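Local coordinates for mutual gliding motility protein C (MglC) (Myxococcus xanthus DK 1622, PDB 7CT3), which is a Roadblock/LC7-domain protein that probably takes part in controlling cell polarity for gliding motility and interacts with its paralog MglB, at residues Thr68-Ser73 and Val82-Ser87; Cys20-Phe25 and Tyr90-Ala95; Thr5-Val10 and Ser29-Gln34; Trp47-Asn52 and Ser76-Thr81. All blocks are in the same frame, centred on the assembly; numbering follows the deposited sequence.

Overall arrangement
The four contacts lie along one chain folded as a Roadblock/LC7 domain, an antiparallel sheet with helices 4-13 and 102-117 on one face and helix 44-61 on the other. Contact 2 pairs the two middle strands, 17-24 and 90-97. Contact 3, centred about 9 Å from it, sets helix 4-13 against edge strand 29-34 and closes first along the chain. Contacts 1 and 4, with centres about 18 Å apart, share strand 79-87 and alternate along the sequence; both fall between the segments of contact 2. Contacts 1 and 4 also touch the second subunit, so this end of the sheet serves the dimer while contacts 2 and 3 build the single chain.

Contact 1: residues Thr68-Ser73 and Val82-Ser87; sequences TVSEVS and VMRLVS. With NA (sodium ion), chain B.
Val72 and Met83 form a single antiparallel, hydrogen-bonded bridge between strands that run at 150° to one another. Val72 N gives its hydrogen to Met83 O at 3.1 Å, and Met83 N returns a bond to Val72 O at 2.8 Å. On one side of this bridge the apolar chains meet: Met83, present as selenomethionine, bends at its third torsion (chi3 -85°) and brings CE to 3.7 Å from Val72 CG1. The long, flexible methionine chain suits this buried place, since it also reaches Leu57 and Ala61 of helix 44-61. Strand 71-75, first arm of a hairpin with 79-87, also pairs antiparallel through Glu71, Val72 and Ser73 with a strand of the second subunit, a sheet extension that forms part of the dimer interface, as in other Roadblock/LC7 domains. On the other side Arg84 is long enough to lay a guanidinium face over Glu71 CB while its N-H edge meets waters. Its NH2 makes a long, weak salt bridge to Glu71 OE2 at 3.4 Å, the planar groups turned 74° apart, and two waters link them further. Glu71 OE1 is held by Arg106 and by Asn75 of the second subunit. An alanine in place of Arg84 would probably cost Glu71 OE2 its weak salt bridge and water links, leaving Arg106 as the charged partner. Just ahead of the strand, Val69 O binds the sodium ion at 2.2 Å, with two waters and the carbonyls of Leu64 and Thr66.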
loop_
_atom_site.group_PDB
_atom_site.type_symbol
_atom_site.label_atom_id
_atom_site.label_comp_id
_atom_site.label_asym_id
_atom_site.label_seq_id
_atom_site.Cartn_x
_atom_site.Cartn_y
_atom_site.Cartn_z
ATOM N N THR A 68 -2.533 7.460 12.920
ATOM C CA THR A 68 -2.724 5.986 12.806
ATOM C C THR A 68 -1.963 5.427 11.600
ATOM O O THR A 68 -1.461 4.296 11.703
ATOM C CB THR A 68 -4.208 5.615 12.720
ATOM O OG1 THR A 68 -4.858 6.158 13.870
ATOM C CG2 THR A 68 -4.432 4.119 12.663
ATOM N N VAL A 69 -1.900 6.170 10.493
ATOM C CA VAL A 69 -1.274 5.692 9.225
ATOM C C VAL A 69 0.250 5.770 9.376
ATOM O O VAL A 69 0.769 6.875 9.649
ATOM C CB VAL A 69 -1.773 6.491 8.009
ATOM C CG1 VAL A 69 -1.073 6.056 6.732
ATOM C CG2 VAL A 69 -3.284 6.388 7.852
ATOM N N SER A 70 0.940 4.639 9.213
ATOM C CA SER A 70 2.419 4.542 9.321
ATOM C C SER A 70 3.056 4.232 7.956
ATOM O O SER A 70 4.237 4.562 7.780
ATOM C CB SER A 70 2.802 3.528 10.362
ATOM O OG SER A 70 2.272 2.258 10.032
ATOM N N GLU A 71 2.317 3.629 7.020
ATOM C CA GLU A 71 2.887 3.126 5.741
ATOM C C GLU A 71 1.802 3.129 4.658
ATOM O O GLU A 71 0.663 2.716 4.945
ATOM C CB GLU A 71 3.481 1.745 6.018
ATOM C CG GLU A 71 4.108 1.039 4.835
ATOM C CD GLU A 71 4.350 -0.432 5.155
ATOM O OE1 GLU A 71 3.366 -1.191 5.192
ATOM O OE2 GLU A 71 5.509 -0.805 5.428
ATOM N N VAL A 72 2.141 3.605 3.460
ATOM C CA VAL A 72 1.208 3.671 2.300
ATOM C C VAL A 72 1.911 3.094 1.070
ATOM O O VAL A 72 3.117 3.348 0.903
ATOM C CB VAL A 72 0.723 5.111 2.060
ATOM C CG1 VAL A 72 -0.223 5.194 0.874
ATOM C CG2 VAL A 72 0.072 5.690 3.308
ATOM N N SER A 73 1.170 2.344 0.254
ATOM C CA SER A 73 1.619 1.796 -1.053
ATOM C C SER A 73 0.619 2.189 -2.138
ATOM O O SER A 73 -0.599 2.040 -1.917
ATOM C CB SER A 73 1.784 0.300 -0.994
ATOM O OG SER A 73 2.837 -0.047 -0.115
ATOM N N VAL A 82 6.367 1.856 -1.532
ATOM C CA VAL A 82 6.213 1.892 -0.054
ATOM C C VAL A 82 6.639 3.285 0.380
ATOM O O VAL A 82 7.702 3.746 -0.034
ATOM C CB VAL A 82 7.082 0.831 0.647
ATOM C CG1 VAL A 82 6.716 0.720 2.116
ATOM C CG2 VAL A 82 7.009 -0.518 -0.039
HETATM N N MSE A 83 5.816 3.919 1.220
HETATM C CA MSE A 83 6.082 5.269 1.680
HETATM C C MSE A 83 5.900 5.347 3.191
HETATM O O MSE A 83 4.984 4.730 3.733
HETATM C CB MSE A 83 5.136 6.253 0.992
HETATM C CG MSE A 83 5.342 6.355 -0.491
HETATM SE SE MSE A 83 3.924 7.430 -1.266
HETATM C CE MSE A 83 2.480 6.134 -1.547
ATOM N N ARG A 84 6.780 6.124 3.839
ATOM C CA ARG A 84 6.699 6.409 5.263
ATOM C C ARG A 84 6.972 7.898 5.503
ATOM O O ARG A 84 7.661 8.527 4.675
ATOM C CB ARG A 84 7.706 5.571 6.058
ATOM C CG ARG A 84 7.360 4.092 6.125
ATOM C CD ARG A 84 8.241 3.310 7.079
ATOM N NE ARG A 84 7.597 2.031 7.328
ATOM C CZ ARG A 84 6.832 1.737 8.375
ATOM N NH1 ARG A 84 6.644 2.604 9.356
ATOM N NH2 ARG A 84 6.278 0.544 8.450
ATOM N N LEU A 85 6.455 8.430 6.612
ATOM C CA LEU A 85 6.608 9.850 7.010
ATOM C C LEU A 85 8.013 10.072 7.576
ATOM O O LEU A 85 8.454 9.260 8.399
ATOM C CB LEU A 85 5.537 10.189 8.052
ATOM C CG LEU A 85 5.364 11.676 8.346
ATOM C CD1 LEU A 85 4.838 12.406 7.120
ATOM C CD2 LEU A 85 4.439 11.881 9.535
ATOM N N VAL A 86 8.692 11.140 7.160
ATOM C CA VAL A 86 10.015 11.516 7.741
ATOM C C VAL A 86 9.901 12.856 8.487
ATOM O O VAL A 86 10.685 13.055 9.424
ATOM C CB VAL A 86 11.142 11.503 6.691
ATOM C CG1 VAL A 86 11.563 10.081 6.350
ATOM C CG2 VAL A 86 10.772 12.252 5.434
ATOM N N SER A 87 8.964 13.733 8.117
ATOM C CA SER A 87 8.678 14.996 8.851
ATOM C C SER A 87 7.315 15.535 8.424
ATOM O O SER A 87 6.709 15.013 7.495
ATOM C CB SER A 87 9.786 16.009 8.638
ATOM O OG SER A 87 9.610 16.726 7.427
HETATM NA NA NA B . 1.339 8.859 10.496
HETATM O O HOH W 1 5.330 6.684 8.643
HETATM O O HOH W 2 4.333 0.110 10.360
HETATM O O HOH W 3 7.767 0.165 5.304
HETATM O O HOH W 4 6.378 -2.486 7.328
HETATM O O HOH W 5 1.950 10.725 11.999
HETATM O O HOH W 6 3.625 8.171 10.474
#

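Contact 2: residues Cys20-Phe25 and Tyr90-Ala95; sequences CSVMGF and YFLVLA
Phe91 and Met23 lie side by side and point the same way, with Met23 CB over one face of the Phe91 ring, 3.9 Å from its centroid, in a CH-pi contact. Phe91 reaches this place because its CG stands between the backbone N and the carbonyl carbon (chi1 61°). Phe25 comes from beyond the strand end and puts a ring face over Phe91 CD1, its CE1 3.6 Å from that atom, with the two ring planes oblique at 41°. An alanine in place of Phe25 would probably open a gap beside Phe91 CD1 and leave that ring freer to shift. The opposite side of the sheet carries compact apolar chains: Val22 CG2 meets Leu92 CD1 at 3.8 Å, and Cys20 SG lies 4.0 Å from the same methyl, Leu92 CD1, a set that fits beneath Leu7 of helix 4-13 and Leu109 of helix 102-117. Strands 17-24 and 90-97 are the two central strands of the Roadblock/LC7 sheet, antiparallel neighbours brought together from distant parts of the chain. The Tyr90 ring lies by the backbone of Gly24, with CD1 3.7 Å from Gly24 CA. Pairs of backbone bonds join Ser21 to Val93 and Met23 to Phe91, Met23 N to Phe91 O measuring 2.9 Å. At the polar edge, a water spans Ser21 OG and Val93 O, and Ser21 OG is also hydrogen-bonded to Thr32 OG1.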
loop_
_atom_site.group_PDB
_atom_site.type_symbol
_atom_site.label_atom_id
_atom_site.label_comp_id
_atom_site.label_asym_id
_atom_site.label_seq_id
_atom_site.Cartn_x
_atom_site.Cartn_y
_atom_site.Cartn_z
ATOM N N CYS A 20 14.943 5.022 -4.321
ATOM C CA CYS A 20 14.498 5.456 -2.977
ATOM C C CYS A 20 14.722 6.964 -2.881
ATOM O O CYS A 20 15.836 7.417 -3.204
ATOM C CB CYS A 20 15.227 4.701 -1.878
ATOM S SG CYS A 20 14.436 4.890 -0.263
ATOM N N SER A 21 13.684 7.712 -2.515
ATOM C CA SER A 21 13.665 9.191 -2.611
ATOM C C SER A 21 13.033 9.794 -1.362
ATOM O O SER A 21 12.214 9.117 -0.725
ATOM C CB SER A 21 12.935 9.628 -3.846
ATOM O OG SER A 21 13.413 8.923 -4.981
ATOM N N VAL A 22 13.414 11.031 -1.048
ATOM C CA VAL A 22 12.654 11.919 -0.124
ATOM C C VAL A 22 11.945 12.967 -0.977
ATOM O O VAL A 22 12.556 13.624 -1.821
ATOM C CB VAL A 22 13.563 12.529 0.957
ATOM C CG1 VAL A 22 12.810 13.512 1.839
ATOM C CG2 VAL A 22 14.205 11.440 1.805
HETATM N N MSE A 23 10.638 13.082 -0.740
HETATM C CA MSE A 23 9.744 13.924 -1.512
HETATM C C MSE A 23 9.012 14.847 -0.539
HETATM O O MSE A 23 8.676 14.435 0.563
HETATM C CB MSE A 23 8.781 13.011 -2.280
HETATM C CG MSE A 23 7.587 13.699 -2.890
HETATM SE SE MSE A 23 8.083 14.569 -4.560
HETATM C CE MSE A 23 9.016 13.198 -5.617
ATOM N N GLY A 24 8.781 16.101 -0.942
ATOM C CA GLY A 24 7.985 17.017 -0.141
ATOM C C GLY A 24 6.500 16.877 -0.433
ATOM O O GLY A 24 6.152 16.536 -1.571
ATOM N N PHE A 25 5.639 17.165 0.546
ATOM C CA PHE A 25 4.169 17.279 0.347
ATOM C C PHE A 25 3.863 18.478 -0.569
ATOM O O PHE A 25 2.751 18.538 -1.125
ATOM C CB PHE A 25 3.450 17.347 1.695
ATOM C CG PHE A 25 3.507 16.059 2.473
ATOM C CD1 PHE A 25 2.828 14.933 2.029
ATOM C CD2 PHE A 25 4.255 15.961 3.637
ATOM C CE1 PHE A 25 2.878 13.745 2.744
ATOM C CE2 PHE A 25 4.305 14.772 4.348
ATOM C CZ PHE A 25 3.617 13.665 3.902
ATOM N N TYR A 90 7.892 16.160 4.668
ATOM C CA TYR A 90 8.624 15.195 3.804
ATOM C C TYR A 90 8.195 13.748 4.067
ATOM O O TYR A 90 7.922 13.365 5.230
ATOM C CB TYR A 90 10.133 15.331 4.009
ATOM C CG TYR A 90 10.670 16.709 3.725
ATOM C CD1 TYR A 90 10.596 17.254 2.453
ATOM C CD2 TYR A 90 11.241 17.475 4.728
ATOM C CE1 TYR A 90 11.071 18.528 2.188
ATOM C CE2 TYR A 90 11.726 18.748 4.477
ATOM C CZ TYR A 90 11.643 19.277 3.199
ATOM O OH TYR A 90 12.119 20.529 2.940
ATOM N N PHE A 91 8.179 12.947 3.003
ATOM C CA PHE A 91 7.996 11.477 3.083
ATOM C C PHE A 91 9.100 10.778 2.290
ATOM O O PHE A 91 9.733 11.378 1.403
ATOM C CB PHE A 91 6.602 11.046 2.631
ATOM C CG PHE A 91 6.221 11.370 1.211
ATOM C CD1 PHE A 91 5.707 12.618 0.885
ATOM C CD2 PHE A 91 6.328 10.414 0.209
ATOM C CE1 PHE A 91 5.330 12.910 -0.415
ATOM C CE2 PHE A 91 5.937 10.706 -1.090
ATOM C CZ PHE A 91 5.441 11.954 -1.398
ATOM N N LEU A 92 9.309 9.518 2.648
ATOM C CA LEU A 92 10.310 8.603 2.064
ATOM C C LEU A 92 9.557 7.640 1.146
ATOM O O LEU A 92 8.531 7.109 1.599
ATOM C CB LEU A 92 10.967 7.891 3.249
ATOM C CG LEU A 92 12.144 6.976 2.946
ATOM C CD1 LEU A 92 13.285 7.737 2.294
ATOM C CD2 LEU A 92 12.602 6.307 4.230
ATOM N N VAL A 93 10.005 7.458 -0.095
ATOM C CA VAL A 93 9.322 6.555 -1.071
ATOM C C VAL A 93 10.349 5.590 -1.666
ATOM O O VAL A 93 11.386 6.046 -2.173
ATOM C CB VAL A 93 8.549 7.324 -2.163
ATOM C CG1 VAL A 93 9.375 8.415 -2.813
ATOM C CG2 VAL A 93 7.978 6.386 -3.218
ATOM N N LEU A 94 10.047 4.293 -1.579
ATOM C CA LEU A 94 10.752 3.210 -2.295
ATOM C C LEU A 94 9.859 2.732 -3.441
ATOM O O LEU A 94 8.679 2.417 -3.186
ATOM C CB LEU A 94 11.051 2.076 -1.312
ATOM C CG LEU A 94 11.555 0.777 -1.936
ATOM C CD1 LEU A 94 12.878 0.991 -2.659
ATOM C CD2 LEU A 94 11.690 -0.298 -0.869
ATOM N N ALA A 95 10.402 2.712 -4.656
ATOM C CA ALA A 95 9.762 2.123 -5.852
ATOM C C ALA A 95 10.562 0.883 -6.239
ATOM O O ALA A 95 11.806 0.979 -6.290
ATOM C CB ALA A 95 9.713 3.123 -6.979
HETATM O O HOH W 7 11.712 6.743 -5.151
#

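Contact 3: residues Thr5-Val10 and Ser29-Gln34; sequences THLESV and SVDTFQ
Leu7 and Glu8 meet Phe33 where helix 5-10 runs beside strand 29-34, the two axes 7.3 Å apart at closest approach and 32° from parallel. This is the N-terminal helix of the Roadblock/LC7 fold packing on an edge strand of its sheet. Leu7 points toward the strand and suits the buried side of the helix: its CB meets Phe33 CB at 3.9 Å, while CD1 reaches the backbone at Thr32 N, 3.7 Å away. The leucine also packs on Cys20 and Leu92 of the inner strands, so one apolar chain joins the helix to three strands. Glu8 sits at the margin, where an apolar stem with a charged end is well placed. Its CG is anti to the backbone N (chi1 177°) and the chain then stays extended, which lays its methylenes across the Phe33 ring. Asp31 turns toward the helix too; Leu7 CD1 approaches its CB, and its OD1 takes the hydrogen of Thr32 N as well as forming a salt bridge with Arg4. Asp31 is itself half of a classic beta bulge, sharing Val22 with Val30 as its opposite residue. The ring of Phe33 receives Glu8 CG over one face, 3.7 Å from its centroid, and the carboxylate continues the stack with Glu8 CD 3.6 Å from Phe33 CE2.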
loop_
_atom_site.group_PDB
_atom_site.type_symbol
_atom_site.label_atom_id
_atom_site.label_comp_id
_atom_site.label_asym_id
_atom_site.label_seq_id
_atom_site.Cartn_x
_atom_site.Cartn_y
_atom_site.Cartn_z
ATOM N N THR A 5 23.110 8.451 1.532
ATOM C CA THR A 5 23.743 7.184 1.999
ATOM C C THR A 5 22.649 6.190 2.420
ATOM O O THR A 5 22.780 4.987 2.104
ATOM C CB THR A 5 24.766 7.439 3.115
ATOM O OG1 THR A 5 25.459 6.209 3.315
ATOM C CG2 THR A 5 24.157 7.901 4.421
ATOM N N HIS A 6 21.598 6.670 3.091
ATOM C CA HIS A 6 20.463 5.835 3.571
ATOM C C HIS A 6 19.626 5.363 2.375
ATOM O O HIS A 6 19.235 4.184 2.367
ATOM C CB HIS A 6 19.626 6.600 4.602
ATOM C CG HIS A 6 20.412 7.048 5.786
ATOM N ND1 HIS A 6 21.186 6.178 6.526
ATOM C CD2 HIS A 6 20.550 8.263 6.359
ATOM C CE1 HIS A 6 21.768 6.836 7.505
ATOM N NE2 HIS A 6 21.396 8.118 7.427
ATOM N N LEU A 7 19.378 6.247 1.403
ATOM C CA LEU A 7 18.590 5.931 0.179
ATOM C C LEU A 7 19.336 4.854 -0.614
ATOM O O LEU A 7 18.682 3.913 -1.096
ATOM C CB LEU A 7 18.387 7.194 -0.666
ATOM C CG LEU A 7 17.743 8.388 0.040
ATOM C CD1 LEU A 7 17.578 9.553 -0.922
ATOM C CD2 LEU A 7 16.403 8.015 0.656
ATOM N N GLU A 8 20.660 4.980 -0.721
ATOM C CA GLU A 8 21.518 4.008 -1.448
ATOM C C GLU A 8 21.446 2.650 -0.738
ATOM O O GLU A 8 21.329 1.628 -1.438
ATOM C CB GLU A 8 22.954 4.522 -1.555
ATOM C CG GLU A 8 23.890 3.531 -2.224
ATOM C CD GLU A 8 25.294 4.045 -2.478
ATOM O OE1 GLU A 8 25.665 5.071 -1.879
ATOM O OE2 GLU A 8 26.013 3.409 -3.275
ATOM N N SER A 9 21.501 2.638 0.596
ATOM C CA SER A 9 21.432 1.400 1.419
ATOM C C SER A 9 20.130 0.648 1.116
ATOM O O SER A 9 20.182 -0.587 0.948
ATOM C CB SER A 9 21.565 1.708 2.885
ATOM O OG SER A 9 21.366 0.535 3.660
ATOM N N VAL A 10 19.004 1.362 1.018
ATOM C CA VAL A 10 17.680 0.733 0.731
ATOM C C VAL A 10 17.752 0.050 -0.640
ATOM O O VAL A 10 17.446 -1.152 -0.726
ATOM C CB VAL A 10 16.525 1.747 0.796
ATOM C CG1 VAL A 10 15.216 1.127 0.333
ATOM C CG2 VAL A 10 16.366 2.324 2.193
ATOM N N SER A 29 10.772 17.004 -5.069
ATOM C CA SER A 29 11.747 15.956 -4.671
ATOM C C SER A 29 12.967 16.631 -4.038
ATOM O O SER A 29 13.403 17.693 -4.537
ATOM C CB SER A 29 12.131 15.054 -5.821
ATOM O OG SER A 29 12.603 15.806 -6.928
ATOM N N VAL A 30 13.464 16.049 -2.951
ATOM C CA VAL A 30 14.601 16.574 -2.141
ATOM C C VAL A 30 15.872 15.805 -2.513
ATOM O O VAL A 30 16.893 16.441 -2.747
ATOM C CB VAL A 30 14.293 16.452 -0.638
ATOM C CG1 VAL A 30 15.479 16.864 0.215
ATOM C CG2 VAL A 30 13.056 17.248 -0.258
ATOM N N ASP A 31 15.816 14.475 -2.523
ATOM C CA ASP A 31 17.001 13.620 -2.787
ATOM C C ASP A 31 16.519 12.264 -3.304
ATOM O O ASP A 31 15.359 11.901 -3.039
ATOM C CB ASP A 31 17.887 13.491 -1.543
ATOM C CG ASP A 31 19.368 13.302 -1.843
ATOM O OD1 ASP A 31 19.709 13.058 -3.022
ATOM O OD2 ASP A 31 20.176 13.412 -0.895
ATOM N N THR A 32 17.379 11.563 -4.043
ATOM C CA THR A 32 17.093 10.214 -4.588
ATOM C C THR A 32 18.388 9.411 -4.675
ATOM O O THR A 32 19.487 10.022 -4.690
ATOM C CB THR A 32 16.402 10.279 -5.959
ATOM O OG1 THR A 32 15.692 9.056 -6.149
ATOM C CG2 THR A 32 17.353 10.481 -7.119
ATOM N N PHE A 33 18.239 8.089 -4.717
ATOM C CA PHE A 33 19.242 7.142 -5.258
ATOM C C PHE A 33 18.517 6.177 -6.200
ATOM O O PHE A 33 17.563 5.527 -5.748
ATOM C CB PHE A 33 19.972 6.396 -4.142
ATOM C CG PHE A 33 21.114 5.571 -4.671
ATOM C CD1 PHE A 33 20.895 4.291 -5.157
ATOM C CD2 PHE A 33 22.391 6.107 -4.760
ATOM C CE1 PHE A 33 21.941 3.547 -5.681
ATOM C CE2 PHE A 33 23.436 5.357 -5.278
ATOM C CZ PHE A 33 23.208 4.081 -5.740
ATOM N N GLN A 34 18.938 6.120 -7.468
ATOM C CA GLN A 34 18.326 5.256 -8.513
ATOM C C GLN A 34 19.234 4.056 -8.789
ATOM O O GLN A 34 20.473 4.236 -8.818
ATOM C CB GLN A 34 18.088 6.035 -9.806
ATOM C CG GLN A 34 17.067 7.148 -9.657
ATOM C CD GLN A 34 16.476 7.592 -10.973
ATOM O OE1 GLN A 34 16.883 7.159 -12.052
ATOM N NE2 GLN A 34 15.501 8.475 -10.888
#

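Contact 4: residues Trp47-Asn52 and Ser76-Thr81; sequences WVEYAN and SEKVLT
The tight turn between strands 71-75 and 79-87 is tied to helix 44-61 by one carboxylate, that of Glu49. Its OE1 accepts two hydrogen bonds: Ser76 OG donates to it over 2.6 Å from the anti side, and the backbone Lys78 N reaches it at 3.0 Å from the syn side, the latter donor lying 33° out of the carboxylate plane. Two donors on different sides hold the acid group against rotation, and a glutamate suits the place because its extended chain spans from helix to turn. Ser76 is a fitting partner: with OG between its own backbone N and carbonyl carbon (chi1 64°), the hydroxyl gives its proton to Glu49 and accepts from Val79 N at 3.0 Å, which makes an ST motif. Lys78 crosses the glutamate at about a right angle, laying CG 3.7 Å from Glu49 OE2. Its NZ is 4.5 Å from Glu49 OE2, beyond a salt bridge; the positive charge would probably still favour an ionised carboxylate, an effect the nearby Glu77 carboxylate would probably offset in part. Farther along, the branched Val79 packs against the helix, its CG2 3.9 Å from Tyr50 N and 4.0 Å from Glu49 CB, and Val79 also touches Ala46. Thr68 of the second subunit packs on Glu49 and Ser76, placing the turn at the dimer interface. A beta hairpin whose turn is braced by an ST motif, lying against the long helix on one face of a Roadblock/LC7 sheet, is what these bonds build.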
loop_
_atom_site.group_PDB
_atom_site.type_symbol
_atom_site.label_atom_id
_atom_site.label_comp_id
_atom_site.label_asym_id
_atom_site.label_seq_id
_atom_site.Cartn_x
_atom_site.Cartn_y
_atom_site.Cartn_z
ATOM N N TRP A 47 9.754 2.248 -15.407
ATOM C CA TRP A 47 10.058 3.700 -15.279
ATOM C C TRP A 47 8.872 4.526 -15.788
ATOM O O TRP A 47 8.551 5.543 -15.158
ATOM C CB TRP A 47 11.357 4.063 -16.002
ATOM C CG TRP A 47 12.578 3.588 -15.278
ATOM C CD1 TRP A 47 13.473 2.646 -15.697
ATOM C CD2 TRP A 47 13.018 4.009 -13.977
ATOM N NE1 TRP A 47 14.448 2.467 -14.753
ATOM C CE2 TRP A 47 14.196 3.287 -13.687
ATOM C CE3 TRP A 47 12.543 4.933 -13.039
ATOM C CZ2 TRP A 47 14.899 3.460 -12.495
ATOM C CZ3 TRP A 47 13.241 5.105 -11.865
ATOM C CH2 TRP A 47 14.400 4.376 -11.598
ATOM N N VAL A 48 8.250 4.101 -16.889
ATOM C CA VAL A 48 7.051 4.768 -17.474
ATOM C C VAL A 48 5.929 4.762 -16.429
ATOM O O VAL A 48 5.378 5.837 -16.156
ATOM C CB VAL A 48 6.625 4.101 -18.795
ATOM C CG1 VAL A 48 5.220 4.499 -19.224
ATOM C CG2 VAL A 48 7.622 4.401 -19.901
ATOM N N GLU A 49 5.612 3.600 -15.849
ATOM C CA GLU A 49 4.515 3.477 -14.853
ATOM C C GLU A 49 4.874 4.271 -13.594
ATOM O O GLU A 49 3.972 4.950 -13.064
ATOM C CB GLU A 49 4.196 2.011 -14.562
ATOM C CG GLU A 49 3.582 1.317 -15.761
ATOM C CD GLU A 49 2.774 0.074 -15.455
ATOM O OE1 GLU A 49 2.782 -0.364 -14.292
ATOM O OE2 GLU A 49 2.141 -0.452 -16.386
ATOM N N TYR A 50 6.135 4.245 -13.154
ATOM C CA TYR A 50 6.582 5.011 -11.960
ATOM C C TYR A 50 6.317 6.508 -12.178
ATOM O O TYR A 50 5.732 7.153 -11.288
ATOM C CB TYR A 50 8.045 4.721 -11.618
ATOM C CG TYR A 50 8.529 5.389 -10.355
ATOM C CD1 TYR A 50 7.682 5.594 -9.275
ATOM C CD2 TYR A 50 9.841 5.819 -10.233
ATOM C CE1 TYR A 50 8.119 6.216 -8.117
ATOM C CE2 TYR A 50 10.295 6.439 -9.079
ATOM C CZ TYR A 50 9.432 6.640 -8.018
ATOM O OH TYR A 50 9.865 7.250 -6.877
ATOM N N ALA A 51 6.708 7.045 -13.335
ATOM C CA ALA A 51 6.430 8.443 -13.735
ATOM C C ALA A 51 4.923 8.707 -13.631
ATOM O O ALA A 51 4.540 9.748 -13.092
ATOM C CB ALA A 51 6.942 8.699 -15.129
ATOM N N ASN A 52 4.099 7.772 -14.103
ATOM C CA ASN A 52 2.621 7.930 -14.169
ATOM C C ASN A 52 1.980 7.732 -12.786
ATOM O O ASN A 52 0.774 7.999 -12.680
ATOM C CB ASN A 52 2.018 6.993 -15.217
ATOM C CG ASN A 52 2.402 7.387 -16.627
ATOM O OD1 ASN A 52 2.770 8.532 -16.868
ATOM N ND2 ASN A 52 2.347 6.449 -17.556
ATOM N N SER A 76 1.105 -0.229 -9.373
ATOM C CA SER A 76 0.651 -0.495 -10.757
ATOM C C SER A 76 0.925 -1.968 -11.071
ATOM O O SER A 76 1.399 -2.691 -10.166
ATOM C CB SER A 76 1.345 0.424 -11.720
ATOM O OG SER A 76 2.742 0.165 -11.735
ATOM N N GLU A 77 0.645 -2.392 -12.301
ATOM C CA GLU A 77 0.972 -3.756 -12.791
ATOM C C GLU A 77 2.486 -3.992 -12.668
ATOM O O GLU A 77 2.866 -5.094 -12.259
ATOM C CB GLU A 77 0.470 -3.938 -14.226
ATOM C CG GLU A 77 -1.045 -4.008 -14.320
ATOM C CD GLU A 77 -1.611 -4.180 -15.721
ATOM O OE1 GLU A 77 -0.825 -4.460 -16.654
ATOM O OE2 GLU A 77 -2.844 -4.034 -15.876
ATOM N N LYS A 78 3.317 -2.989 -12.972
ATOM C CA LYS A 78 4.790 -3.163 -13.131
ATOM C C LYS A 78 5.576 -2.586 -11.944
ATOM O O LYS A 78 6.755 -2.957 -11.797
ATOM C CB LYS A 78 5.262 -2.511 -14.433
ATOM C CG LYS A 78 4.672 -3.108 -15.701
ATOM C CD LYS A 78 5.264 -2.519 -16.968
ATOM C CE LYS A 78 4.563 -2.990 -18.224
ATOM N NZ LYS A 78 4.954 -2.179 -19.401
ATOM N N VAL A 79 4.984 -1.710 -11.131
ATOM C CA VAL A 79 5.739 -0.964 -10.082
ATOM C C VAL A 79 4.977 -1.033 -8.764
ATOM O O VAL A 79 3.755 -0.804 -8.773
ATOM C CB VAL A 79 5.993 0.503 -10.474
ATOM C CG1 VAL A 79 6.754 1.248 -9.386
ATOM C CG2 VAL A 79 6.717 0.611 -11.802
ATOM N N LEU A 80 5.705 -1.325 -7.688
ATOM C CA LEU A 80 5.204 -1.278 -6.295
ATOM C C LEU A 80 5.913 -0.128 -5.584
ATOM O O LEU A 80 7.100 0.117 -5.886
ATOM C CB LEU A 80 5.486 -2.612 -5.601
ATOM C CG LEU A 80 5.173 -3.864 -6.416
ATOM C CD1 LEU A 80 5.550 -5.112 -5.636
ATOM C CD2 LEU A 80 3.708 -3.911 -6.823
ATOM N N THR A 81 5.210 0.560 -4.690
ATOM C CA THR A 81 5.792 1.641 -3.862
ATOM C C THR A 81 5.477 1.377 -2.393
ATOM O O THR A 81 4.454 0.719 -2.097
ATOM C CB THR A 81 5.334 3.034 -4.307
ATOM O OG1 THR A 81 3.936 3.162 -4.050
ATOM C CG2 THR A 81 5.639 3.301 -5.766
#